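Local coordinates for protein nicotinamide riboside transporter PnuC (Neisseria mucosa ATCC 25996, PDB 4QTN) that carries nicotinamide riboside, a form of vitamin B3, across the bacterial inner membrane as a homotrimeric permease, supplying a precursor for NAD synthesis, at residues C[52-57]-C[215-220]; C[63-68]-C[104-109]; C[93-98]-C[169-174]. One frame throughout, in Å; residues are numbered along the deposited sequence.

In the fold
All three contacts join transmembrane helices, and most of the residues that touch are buried. Interactions 1 and 3 both border the bound nicotinamide riboside: 52-57 with 215-220 lies at its nicotinamide end, 93-98 with 169-174 beside its ribose. Interaction 2, where 63-68 meets 104-109, sits farther from the chain centre, toward the cytoplasmic ends of its helices. Helix 85-107 serves both interaction 2 and interaction 3, which are joined by the hydrogen bond from Trp106 NE1 to Met174 O. Chemistry follows place: a valine methyl against a tyrosine face in interaction 1, two aromatic rings nearly at right angles in interaction 2, and a tyrosine with a bent glutamine in interaction 3.

Interaction 1. Residues C[52-57]-C[215-220]; sequences LCVVFV and VMYLCN. With NNR (Nicotinamide riboside), chain I.
Val54 buries the largest share of surface in this contact, its two methyls meeting the ring of Tyr217 and its carbonyl meeting the amide of Asn220. The CG1 methyl sits over one face of the tyrosine ring, 3.9 Å from the centroid of Tyr217 and 20° off the ring normal, a CH-pi contact displaced toward the rim. A beta-branched valine suits this place because its fork sets CG2 3.3 Å from Tyr217 CE1, while CG1, anti to the carbonyl carbon, lies between the tyrosine face and the nicotinamide ring, with Val54 CG1 3.5 Å from C3 of the ligand. Tyr217 OH is hydrogen-bonded to Gly50 O, which limits how the ring can move.

Asn220, one turn on from Met216, points its side chain toward helix 41-59, its CG anti to the backbone N. There Asn220 ND2 gives a weak hydrogen bond to Val54 O at 3.3 Å, bent to 144° at the hydrogen, and Asn220 OD1 rests 3.4 Å from Val55 CA. A short amide suits this buried spot: its N-H meets Val54 O, if weakly, while its flat end lies against Val54 and Val55.

The two short helical segments run nearly parallel, with axes 10.0 Å apart. Val57 CG1 and Cys53 SG extend the same wall along the ligand. Cys53, Val54 and Val57 line the nicotinamide riboside pocket and Tyr217 is one of its binding residues, so these two transmembrane helices form one side of the substrate site in this membrane permease.

Interaction 2. Residues C[63-68]-C[104-109]; sequences SNYLFG and AMWRKH
Tyr65 and Trp106 form a T-shaped (edge-to-face) aromatic pair between two helices of the transmembrane bundle, near the cytoplasmic side. The tyrosine supplies the edge and the tryptophan the face: the planes stand 82° apart, and the centroids of the Tyr65 ring and the Trp106 five-membered ring are 5.2 Å from each other. The tyrosine leads with its far end. Its CE2 lies 3.7 Å from Trp106 CG, while the hydroxyl oxygen sits above the indole plane, displaced toward the rim. Holding CG of Tyr65 anti to the carbonyl carbon (chi1 -73°) sends the ring out from helix 64-80 toward helix 85-107.

The indole N-H is used elsewhere: Trp106 NE1 is hydrogen-bonded to the carbonyl of Met174 of helix 158-175, and this bond limits how the indole can turn. Tryptophan suits the place because one flat group offers a broad face to Tyr65 and a donor to Met174.

Asn64 approaches from the adjacent helical position, its amide plane 60° from that of the indole. Its ND2, which also makes a weak bond to Lys61 O, lies over the centre of the Tyr65 ring face. Asn64 lines the nicotinamide riboside pocket, and Tyr65 also lies close to Gln99, so the pair probably backs the site. The nearest approach of the asparagine to the indole is Asn64 ND2 to Trp106 CZ3, at 3.9 Å.

Interaction 3. Residues C[93-98]-C[169-174]; sequences LVYVPV and VAQVLM. With NNR (Nicotinamide riboside), chain I.
Packing of side chains makes up this contact, with Gln171 reaching from helix 158-175 to meet both Tyr95 and Val98 of helix 85-107. Gln171 gives up the most surface. Its CG stands anti to the backbone N (chi1 -169°), and the bend at chi2 (55°) turns the amide toward the ribose. Gln171 CG is 3.8 Å from Tyr95 CE1, the two side chains crossing obliquely, and the amide plane is turned 62° from the ring. Val98 comes from the opposite direction and sets its CG1 methyl 3.8 Å from Gln171 CG. A branched, compact valine suits this close approach between helices, and a long flexible glutamine suits the opposite side because its methylenes can pack while its amide reaches the pocket. Trp185 of helix 181-198 also packs against Gln171.

Contacts with the bound nicotinamide riboside form the second group. The ribose lies over one face of the Tyr95 ring, where C4R of the ligand is 3.6 Å from Tyr95 CE2, displaced toward the rim. A flat aromatic face suits the apolar C-H side of a ribose, against which it can pack broadly. The amide end of Gln171 comes close to the anomeric side of the ribose, and Met174, a selenomethionine in this crystal, brings its SE 3.9 Å from C6 of the nicotinamide ring.

Hydrogen bonds make the third group. The hydroxyl of Tyr95 is hydrogen-bonded to Ser167 OG, one turn before Gln171 on helix 158-175, which ties the ring to that helix. Asn189 OD1 is hydrogen-bonded to the ligand. Tyr95, Gln171 and Met174 line the pocket, and Gln171 is a binding residue of this nicotinamide riboside site within the transmembrane helix bundle.

Interaction 1. Residues C[52-57]-C[215-220]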
loop_
_atom_site.group_PDB
_atom_site.type_symbol
_atom_site.label_atom_id
_atom_site.label_comp_id
_atom_site.label_asym_id
_atom_site.label_seq_id
_atom_site.Cartn_x
_atom_site.Cartn_y
_atom_site.Cartn_z
ATOM N N LEU C 52 15.435 -2.648 13.062
ATOM C CA LEU C 52 15.384 -3.304 14.354
ATOM C C LEU C 52 14.631 -2.482 15.417
ATOM O O LEU C 52 13.840 -3.044 16.178
ATOM C CB LEU C 52 16.779 -3.716 14.839
ATOM C CG LEU C 52 17.215 -5.063 14.252
ATOM C CD1 LEU C 52 18.262 -4.864 13.175
ATOM C CD2 LEU C 52 17.709 -6.027 15.319
ATOM N N CYS C 53 14.839 -1.156 15.445
ATOM C CA CYS C 53 14.129 -0.332 16.427
ATOM C C CYS C 53 12.629 -0.555 16.327
ATOM O O CYS C 53 12.009 -1.038 17.268
ATOM C CB CYS C 53 14.453 1.143 16.291
ATOM S SG CYS C 53 13.582 2.182 17.512
ATOM N N VAL C 54 12.055 -0.250 15.172
ATOM C CA VAL C 54 10.601 -0.309 15.011
ATOM C C VAL C 54 10.006 -1.727 15.046
ATOM O O VAL C 54 8.895 -1.922 15.526
ATOM C CB VAL C 54 10.132 0.418 13.754
ATOM C CG1 VAL C 54 10.541 1.892 13.823
ATOM C CG2 VAL C 54 10.689 -0.268 12.512
ATOM N N VAL C 55 10.737 -2.713 14.562
ATOM C CA VAL C 55 10.244 -4.086 14.659
ATOM C C VAL C 55 10.119 -4.486 16.139
ATOM O O VAL C 55 9.133 -5.098 16.543
ATOM C CB VAL C 55 11.110 -5.075 13.825
ATOM C CG1 VAL C 55 11.007 -6.504 14.348
ATOM C CG2 VAL C 55 10.712 -5.004 12.358
ATOM N N PHE C 56 11.078 -4.041 16.952
ATOM C CA PHE C 56 11.055 -4.280 18.407
ATOM C C PHE C 56 9.930 -3.525 19.148
ATOM O O PHE C 56 9.332 -4.071 20.087
ATOM C CB PHE C 56 12.412 -3.950 19.029
ATOM C CG PHE C 56 13.438 -5.013 18.834
ATOM C CD1 PHE C 56 13.719 -5.500 17.575
ATOM C CD2 PHE C 56 14.131 -5.528 19.911
ATOM C CE1 PHE C 56 14.678 -6.488 17.389
ATOM C CE2 PHE C 56 15.087 -6.517 19.737
ATOM C CZ PHE C 56 15.361 -6.995 18.472
ATOM N N VAL C 57 9.655 -2.272 18.743
ATOM C CA VAL C 57 8.469 -1.544 19.253
ATOM C C VAL C 57 7.174 -2.321 18.932
ATOM O O VAL C 57 6.322 -2.524 19.804
ATOM C CB VAL C 57 8.380 -0.091 18.706
ATOM C CG1 VAL C 57 7.003 0.500 18.957
ATOM C CG2 VAL C 57 9.435 0.777 19.345
ATOM N N VAL C 215 9.890 2.463 3.583
ATOM C CA VAL C 215 8.933 1.504 3.040
ATOM C C VAL C 215 8.783 0.321 3.991
ATOM O O VAL C 215 7.672 -0.089 4.294
ATOM C CB VAL C 215 9.282 1.048 1.612
ATOM C CG1 VAL C 215 8.297 -0.014 1.116
ATOM C CG2 VAL C 215 9.263 2.238 0.683
HETATM N N MSE C 216 9.902 -0.175 4.519
HETATM C CA MSE C 216 9.861 -1.294 5.475
HETATM C C MSE C 216 9.189 -0.857 6.753
HETATM O O MSE C 216 8.478 -1.635 7.382
HETATM C CB MSE C 216 11.256 -1.832 5.735
HETATM C CG MSE C 216 11.968 -2.079 4.410
HETATM SE SE MSE C 216 13.841 -2.620 4.735
HETATM C CE MSE C 216 14.275 -3.215 2.911
ATOM N N TYR C 217 9.392 0.401 7.129
ATOM C CA TYR C 217 8.671 1.001 8.248
ATOM C C TYR C 217 7.159 0.917 8.080
ATOM O O TYR C 217 6.454 0.609 9.033
ATOM C CB TYR C 217 9.073 2.464 8.431
ATOM C CG TYR C 217 10.263 2.657 9.313
ATOM C CD1 TYR C 217 11.130 1.594 9.586
ATOM C CD2 TYR C 217 10.559 3.918 9.863
ATOM C CE1 TYR C 217 12.246 1.768 10.390
ATOM C CE2 TYR C 217 11.679 4.107 10.669
ATOM C CZ TYR C 217 12.519 3.024 10.932
ATOM O OH TYR C 217 13.629 3.187 11.732
ATOM N N LEU C 218 6.672 1.225 6.876
ATOM C CA LEU C 218 5.243 1.268 6.596
ATOM C C LEU C 218 4.613 -0.110 6.778
ATOM O O LEU C 218 3.566 -0.252 7.438
ATOM C CB LEU C 218 4.995 1.777 5.165
ATOM C CG LEU C 218 3.645 2.370 4.673
ATOM C CD1 LEU C 218 3.358 1.862 3.264
ATOM C CD2 LEU C 218 2.427 2.144 5.591
ATOM N N CYS C 219 5.242 -1.125 6.201
ATOM C CA CYS C 219 4.781 -2.484 6.391
ATOM C C CYS C 219 4.677 -2.798 7.879
ATOM O O CYS C 219 3.584 -3.098 8.391
ATOM C CB CYS C 219 5.723 -3.460 5.718
ATOM S SG CYS C 219 5.872 -3.204 3.945
ATOM N N ASN C 220 5.809 -2.687 8.574
ATOM C CA ASN C 220 5.895 -2.993 9.994
ATOM C C ASN C 220 4.884 -2.216 10.835
ATOM O O ASN C 220 4.351 -2.740 11.810
ATOM C CB ASN C 220 7.320 -2.750 10.486
ATOM C CG ASN C 220 7.419 -2.660 12.002
ATOM O OD1 ASN C 220 7.452 -3.693 12.704
ATOM N ND2 ASN C 220 7.494 -1.407 12.531
HETATM O O2R NNR I . 11.295 4.684 18.822
HETATM C C2R NNR I . 11.123 5.016 17.336
HETATM C C3R NNR I . 12.242 5.958 16.877
HETATM O O3R NNR I . 12.664 6.701 17.932
HETATM C C4R NNR I . 11.600 6.871 15.855
HETATM C C5R NNR I . 11.793 6.347 14.371
HETATM O O5R NNR I . 10.847 7.053 13.499
HETATM O O4R NNR I . 10.335 6.906 16.169
HETATM C C1R NNR I . 10.007 5.641 17.105
HETATM N N1 NNR I . 9.016 4.772 16.442
HETATM C C2 NNR I . 8.744 4.900 15.071
HETATM C C6 NNR I . 8.348 3.816 17.171
HETATM C C5 NNR I . 7.408 2.973 16.531
HETATM C C4 NNR I . 7.136 3.117 15.188
HETATM C C3 NNR I . 7.798 4.053 14.451
HETATM C C7 NNR I . 7.501 4.151 12.965
HETATM O O7 NNR I . 7.700 5.168 12.369
HETATM N N7 NNR I . 6.990 3.003 12.268
#

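Interaction 2. Residues C[63-68]-C[104-109]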
loop_
_atom_site.group_PDB
_atom_site.type_symbol
_atom_site.label_atom_id
_atom_site.label_comp_id
_atom_site.label_asym_id
_atom_site.label_seq_id
_atom_site.Cartn_x
_atom_site.Cartn_y
_atom_site.Cartn_z
ATOM N N SER C 63 14.268 -3.410 24.524
ATOM C CA SER C 63 15.582 -3.154 23.936
ATOM C C SER C 63 15.485 -2.461 22.613
ATOM O O SER C 63 16.470 -2.350 21.916
ATOM C CB SER C 63 16.339 -4.454 23.729
ATOM O OG SER C 63 15.759 -5.192 22.663
ATOM N N ASN C 64 14.283 -2.043 22.238
ATOM C CA ASN C 64 14.120 -1.184 21.083
ATOM C C ASN C 64 14.880 0.114 21.285
ATOM O O ASN C 64 15.458 0.646 20.348
ATOM C CB ASN C 64 12.630 -0.902 20.795
ATOM C CG ASN C 64 12.139 0.386 21.440
ATOM O OD1 ASN C 64 12.283 1.483 20.873
ATOM N ND2 ASN C 64 11.542 0.262 22.625
ATOM N N TYR C 65 14.932 0.581 22.532
ATOM C CA TYR C 65 15.407 1.935 22.828
ATOM C C TYR C 65 16.893 2.150 22.569
ATOM O O TYR C 65 17.298 3.225 22.109
ATOM C CB TYR C 65 15.047 2.343 24.247
ATOM C CG TYR C 65 13.582 2.649 24.426
ATOM C CD1 TYR C 65 12.989 3.717 23.765
ATOM C CD2 TYR C 65 12.791 1.868 25.259
ATOM C CE1 TYR C 65 11.650 3.997 23.929
ATOM C CE2 TYR C 65 11.452 2.144 25.434
ATOM C CZ TYR C 65 10.884 3.208 24.769
ATOM O OH TYR C 65 9.539 3.478 24.936
ATOM N N LEU C 66 17.704 1.138 22.865
ATOM C CA LEU C 66 19.117 1.208 22.558
ATOM C C LEU C 66 19.348 1.364 21.051
ATOM O O LEU C 66 20.078 2.262 20.615
ATOM C CB LEU C 66 19.847 -0.016 23.082
ATOM C CG LEU C 66 21.290 -0.130 22.587
ATOM C CD1 LEU C 66 22.084 1.143 22.883
ATOM C CD2 LEU C 66 21.969 -1.355 23.182
ATOM N N PHE C 67 18.724 0.488 20.263
ATOM C CA PHE C 67 18.741 0.607 18.801
ATOM C C PHE C 67 18.275 1.976 18.340
ATOM O O PHE C 67 18.933 2.615 17.526
ATOM C CB PHE C 67 17.878 -0.479 18.150
ATOM C CG PHE C 67 18.436 -1.858 18.297
ATOM C CD1 PHE C 67 19.517 -2.274 17.527
ATOM C CD2 PHE C 67 17.891 -2.746 19.215
ATOM C CE1 PHE C 67 20.040 -3.549 17.670
ATOM C CE2 PHE C 67 18.410 -4.024 19.367
ATOM C CZ PHE C 67 19.487 -4.425 18.595
ATOM N N GLY C 68 17.142 2.423 18.869
ATOM C CA GLY C 68 16.577 3.712 18.493
ATOM C C GLY C 68 17.569 4.835 18.671
ATOM O O GLY C 68 17.711 5.703 17.792
ATOM N N ALA C 104 12.886 4.605 30.555
ATOM C CA ALA C 104 12.431 4.830 31.921
ATOM C C ALA C 104 11.027 4.284 32.136
ATOM O O ALA C 104 10.835 3.352 32.920
ATOM C CB ALA C 104 12.481 6.320 32.258
HETATM N N MSE C 105 10.051 4.848 31.416
HETATM C CA MSE C 105 8.630 4.587 31.688
HETATM C C MSE C 105 8.161 3.260 31.190
HETATM O O MSE C 105 7.233 2.687 31.752
HETATM C CB MSE C 105 7.754 5.609 31.030
HETATM C CG MSE C 105 8.097 6.995 31.475
HETATM SE SE MSE C 105 7.224 8.122 30.153
HETATM C CE MSE C 105 8.473 7.849 28.657
ATOM N N TRP C 106 8.746 2.778 30.096
ATOM C CA TRP C 106 8.486 1.413 29.655
ATOM C C TRP C 106 9.014 0.427 30.707
ATOM O O TRP C 106 8.283 -0.466 31.147
ATOM C CB TRP C 106 9.120 1.144 28.291
ATOM C CG TRP C 106 8.187 1.339 27.093
ATOM C CD1 TRP C 106 7.318 2.376 26.882
ATOM C CD2 TRP C 106 8.108 0.510 25.921
ATOM N NE1 TRP C 106 6.686 2.232 25.667
ATOM C CE2 TRP C 106 7.153 1.097 25.057
ATOM C CE3 TRP C 106 8.746 -0.679 25.520
ATOM C CZ2 TRP C 106 6.813 0.530 23.818
ATOM C CZ3 TRP C 106 8.405 -1.243 24.289
ATOM C CH2 TRP C 106 7.453 -0.634 23.453
ATOM N N ARG C 107 10.264 0.636 31.146
ATOM C CA ARG C 107 10.925 -0.243 32.139
ATOM C C ARG C 107 10.024 -0.623 33.300
ATOM O O ARG C 107 10.087 -1.739 33.800
ATOM C CB ARG C 107 12.205 0.408 32.675
ATOM C CG ARG C 107 13.127 -0.553 33.435
ATOM C CD ARG C 107 14.351 0.164 33.986
ATOM N NE ARG C 107 13.982 1.390 34.687
ATOM C CZ ARG C 107 14.841 2.321 35.079
ATOM N NH1 ARG C 107 14.402 3.406 35.705
ATOM N NH2 ARG C 107 16.138 2.172 34.847
ATOM N N LYS C 108 9.192 0.316 33.729
ATOM C CA LYS C 108 8.296 0.099 34.860
ATOM C C LYS C 108 7.103 -0.809 34.551
ATOM O O LYS C 108 6.448 -1.273 35.455
ATOM C CB LYS C 108 7.802 1.444 35.416
ATOM C CG LYS C 108 8.251 1.749 36.840
ATOM C CD LYS C 108 8.431 3.237 37.056
ATOM C CE LYS C 108 7.452 4.042 36.217
ATOM N NZ LYS C 108 7.724 5.510 36.289
ATOM N N HIS C 109 6.828 -1.059 33.273
ATOM C CA HIS C 109 5.548 -1.679 32.879
ATOM C C HIS C 109 5.687 -2.880 31.947
ATOM O O HIS C 109 4.993 -2.975 30.930
ATOM C CB HIS C 109 4.593 -0.630 32.290
ATOM C CG HIS C 109 4.102 0.361 33.294
ATOM N ND1 HIS C 109 4.737 1.563 33.525
ATOM C CD2 HIS C 109 3.070 0.307 34.169
ATOM C CE1 HIS C 109 4.103 2.216 34.482
ATOM N NE2 HIS C 109 3.090 1.476 34.891
#

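Interaction 3. Residues C[93-98]-C[169-174]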
loop_
_atom_site.group_PDB
_atom_site.type_symbol
_atom_site.label_atom_id
_atom_site.label_comp_id
_atom_site.label_asym_id
_atom_site.label_seq_id
_atom_site.Cartn_x
_atom_site.Cartn_y
_atom_site.Cartn_z
ATOM N N LEU C 93 16.560 16.740 18.426
ATOM C CA LEU C 93 16.006 17.392 19.625
ATOM C C LEU C 93 14.959 16.549 20.371
ATOM O O LEU C 93 14.910 16.581 21.590
ATOM C CB LEU C 93 15.412 18.768 19.295
ATOM C CG LEU C 93 16.020 19.636 18.193
ATOM C CD1 LEU C 93 15.247 20.940 18.090
ATOM C CD2 LEU C 93 17.497 19.909 18.425
ATOM N N VAL C 94 14.106 15.832 19.634
ATOM C CA VAL C 94 12.964 15.121 20.237
ATOM C C VAL C 94 13.238 13.631 20.477
ATOM O O VAL C 94 13.151 13.162 21.611
ATOM C CB VAL C 94 11.672 15.293 19.403
ATOM C CG1 VAL C 94 10.567 14.388 19.919
ATOM C CG2 VAL C 94 11.215 16.734 19.434
ATOM N N TYR C 95 13.558 12.884 19.415
ATOM C CA TYR C 95 13.716 11.425 19.537
ATOM C C TYR C 95 14.900 11.018 20.428
ATOM O O TYR C 95 14.817 10.027 21.145
ATOM C CB TYR C 95 13.827 10.739 18.164
ATOM C CG TYR C 95 12.558 10.730 17.334
ATOM C CD1 TYR C 95 11.307 11.019 17.905
ATOM C CD2 TYR C 95 12.598 10.388 15.976
ATOM C CE1 TYR C 95 10.137 11.004 17.132
ATOM C CE2 TYR C 95 11.439 10.371 15.193
ATOM C CZ TYR C 95 10.212 10.677 15.770
ATOM O OH TYR C 95 9.068 10.660 14.996
ATOM N N VAL C 96 15.991 11.787 20.388
ATOM C CA VAL C 96 17.217 11.395 21.098
ATOM C C VAL C 96 17.090 11.451 22.638
ATOM O O VAL C 96 17.474 10.499 23.329
ATOM C CB VAL C 96 18.466 12.165 20.605
ATOM C CG1 VAL C 96 19.686 11.790 21.431
ATOM C CG2 VAL C 96 18.726 11.850 19.146
ATOM N N PRO C 97 16.536 12.545 23.181
ATOM C CA PRO C 97 16.282 12.472 24.624
ATOM C C PRO C 97 15.193 11.432 24.962
ATOM O O PRO C 97 15.363 10.640 25.890
ATOM C CB PRO C 97 15.827 13.895 24.987
ATOM C CG PRO C 97 15.444 14.530 23.694
ATOM C CD PRO C 97 16.263 13.876 22.623
ATOM N N VAL C 98 14.130 11.398 24.165
ATOM C CA VAL C 98 12.974 10.542 24.442
ATOM C C VAL C 98 13.328 9.041 24.517
ATOM O O VAL C 98 12.674 8.285 25.238
ATOM C CB VAL C 98 11.825 10.798 23.437
ATOM C CG1 VAL C 98 10.731 9.757 23.576
ATOM C CG2 VAL C 98 11.245 12.179 23.656
ATOM N N VAL C 169 3.440 13.608 18.308
ATOM C CA VAL C 169 2.243 12.969 18.892
ATOM C C VAL C 169 2.345 11.431 18.938
ATOM O O VAL C 169 2.127 10.812 20.003
ATOM C CB VAL C 169 0.956 13.418 18.158
ATOM C CG1 VAL C 169 -0.155 12.367 18.258
ATOM C CG2 VAL C 169 0.497 14.754 18.706
ATOM N N ALA C 170 2.683 10.826 17.795
ATOM C CA ALA C 170 2.974 9.392 17.726
ATOM C C ALA C 170 3.999 8.957 18.780
ATOM O O ALA C 170 3.762 7.999 19.529
ATOM C CB ALA C 170 3.455 9.025 16.343
ATOM N N GLN C 171 5.126 9.667 18.849
ATOM C CA GLN C 171 6.204 9.312 19.784
ATOM C C GLN C 171 5.719 9.361 21.222
ATOM O O GLN C 171 6.211 8.617 22.088
ATOM C CB GLN C 171 7.402 10.244 19.610
ATOM C CG GLN C 171 8.646 9.793 20.353
ATOM C CD GLN C 171 9.065 8.378 19.984
ATOM O OE1 GLN C 171 9.019 7.984 18.826
ATOM N NE2 GLN C 171 9.483 7.616 20.969
ATOM N N VAL C 172 4.739 10.234 21.464
ATOM C CA VAL C 172 4.242 10.502 22.801
ATOM C C VAL C 172 3.283 9.413 23.279
ATOM O O VAL C 172 3.447 8.885 24.389
ATOM C CB VAL C 172 3.622 11.917 22.896
ATOM C CG1 VAL C 172 2.443 11.949 23.870
ATOM C CG2 VAL C 172 4.697 12.929 23.284
ATOM N N LEU C 173 2.315 9.047 22.435
ATOM C CA LEU C 173 1.528 7.832 22.665
ATOM C C LEU C 173 2.404 6.569 22.863
ATOM O O LEU C 173 2.110 5.720 23.725
ATOM C CB LEU C 173 0.535 7.609 21.538
ATOM C CG LEU C 173 -0.514 8.713 21.379
ATOM C CD1 LEU C 173 -0.850 8.939 19.916
ATOM C CD2 LEU C 173 -1.776 8.427 22.174
HETATM N N MSE C 174 3.486 6.459 22.088
HETATM C CA MSE C 174 4.354 5.264 22.148
HETATM C C MSE C 174 5.056 5.100 23.486
HETATM O O MSE C 174 4.970 4.040 24.097
HETATM C CB MSE C 174 5.322 5.237 20.982
HETATM C CG MSE C 174 6.117 3.946 20.940
HETATM SE SE MSE C 174 7.996 4.491 21.026
HETATM C CE MSE C 174 8.723 3.080 22.191
HETATM O O2R NNR I . 11.295 4.684 18.822
HETATM C C2R NNR I . 11.123 5.016 17.336
HETATM C C3R NNR I . 12.242 5.958 16.877
HETATM O O3R NNR I . 12.664 6.701 17.932
HETATM C C4R NNR I . 11.600 6.871 15.855
HETATM C C5R NNR I . 11.793 6.347 14.371
HETATM O O5R NNR I . 10.847 7.053 13.499
HETATM O O4R NNR I . 10.335 6.906 16.169
HETATM C C1R NNR I . 10.007 5.641 17.105
HETATM N N1 NNR I . 9.016 4.772 16.442
HETATM C C2 NNR I . 8.744 4.900 15.071
HETATM C C6 NNR I . 8.348 3.816 17.171
HETATM C C5 NNR I . 7.408 2.973 16.531
HETATM C C4 NNR I . 7.136 3.117 15.188
HETATM C C3 NNR I . 7.798 4.053 14.451
HETATM C C7 NNR I . 7.501 4.151 12.965
HETATM O O7 NNR I . 7.700 5.168 12.369
HETATM N N7 NNR I . 6.990 3.003 12.268
#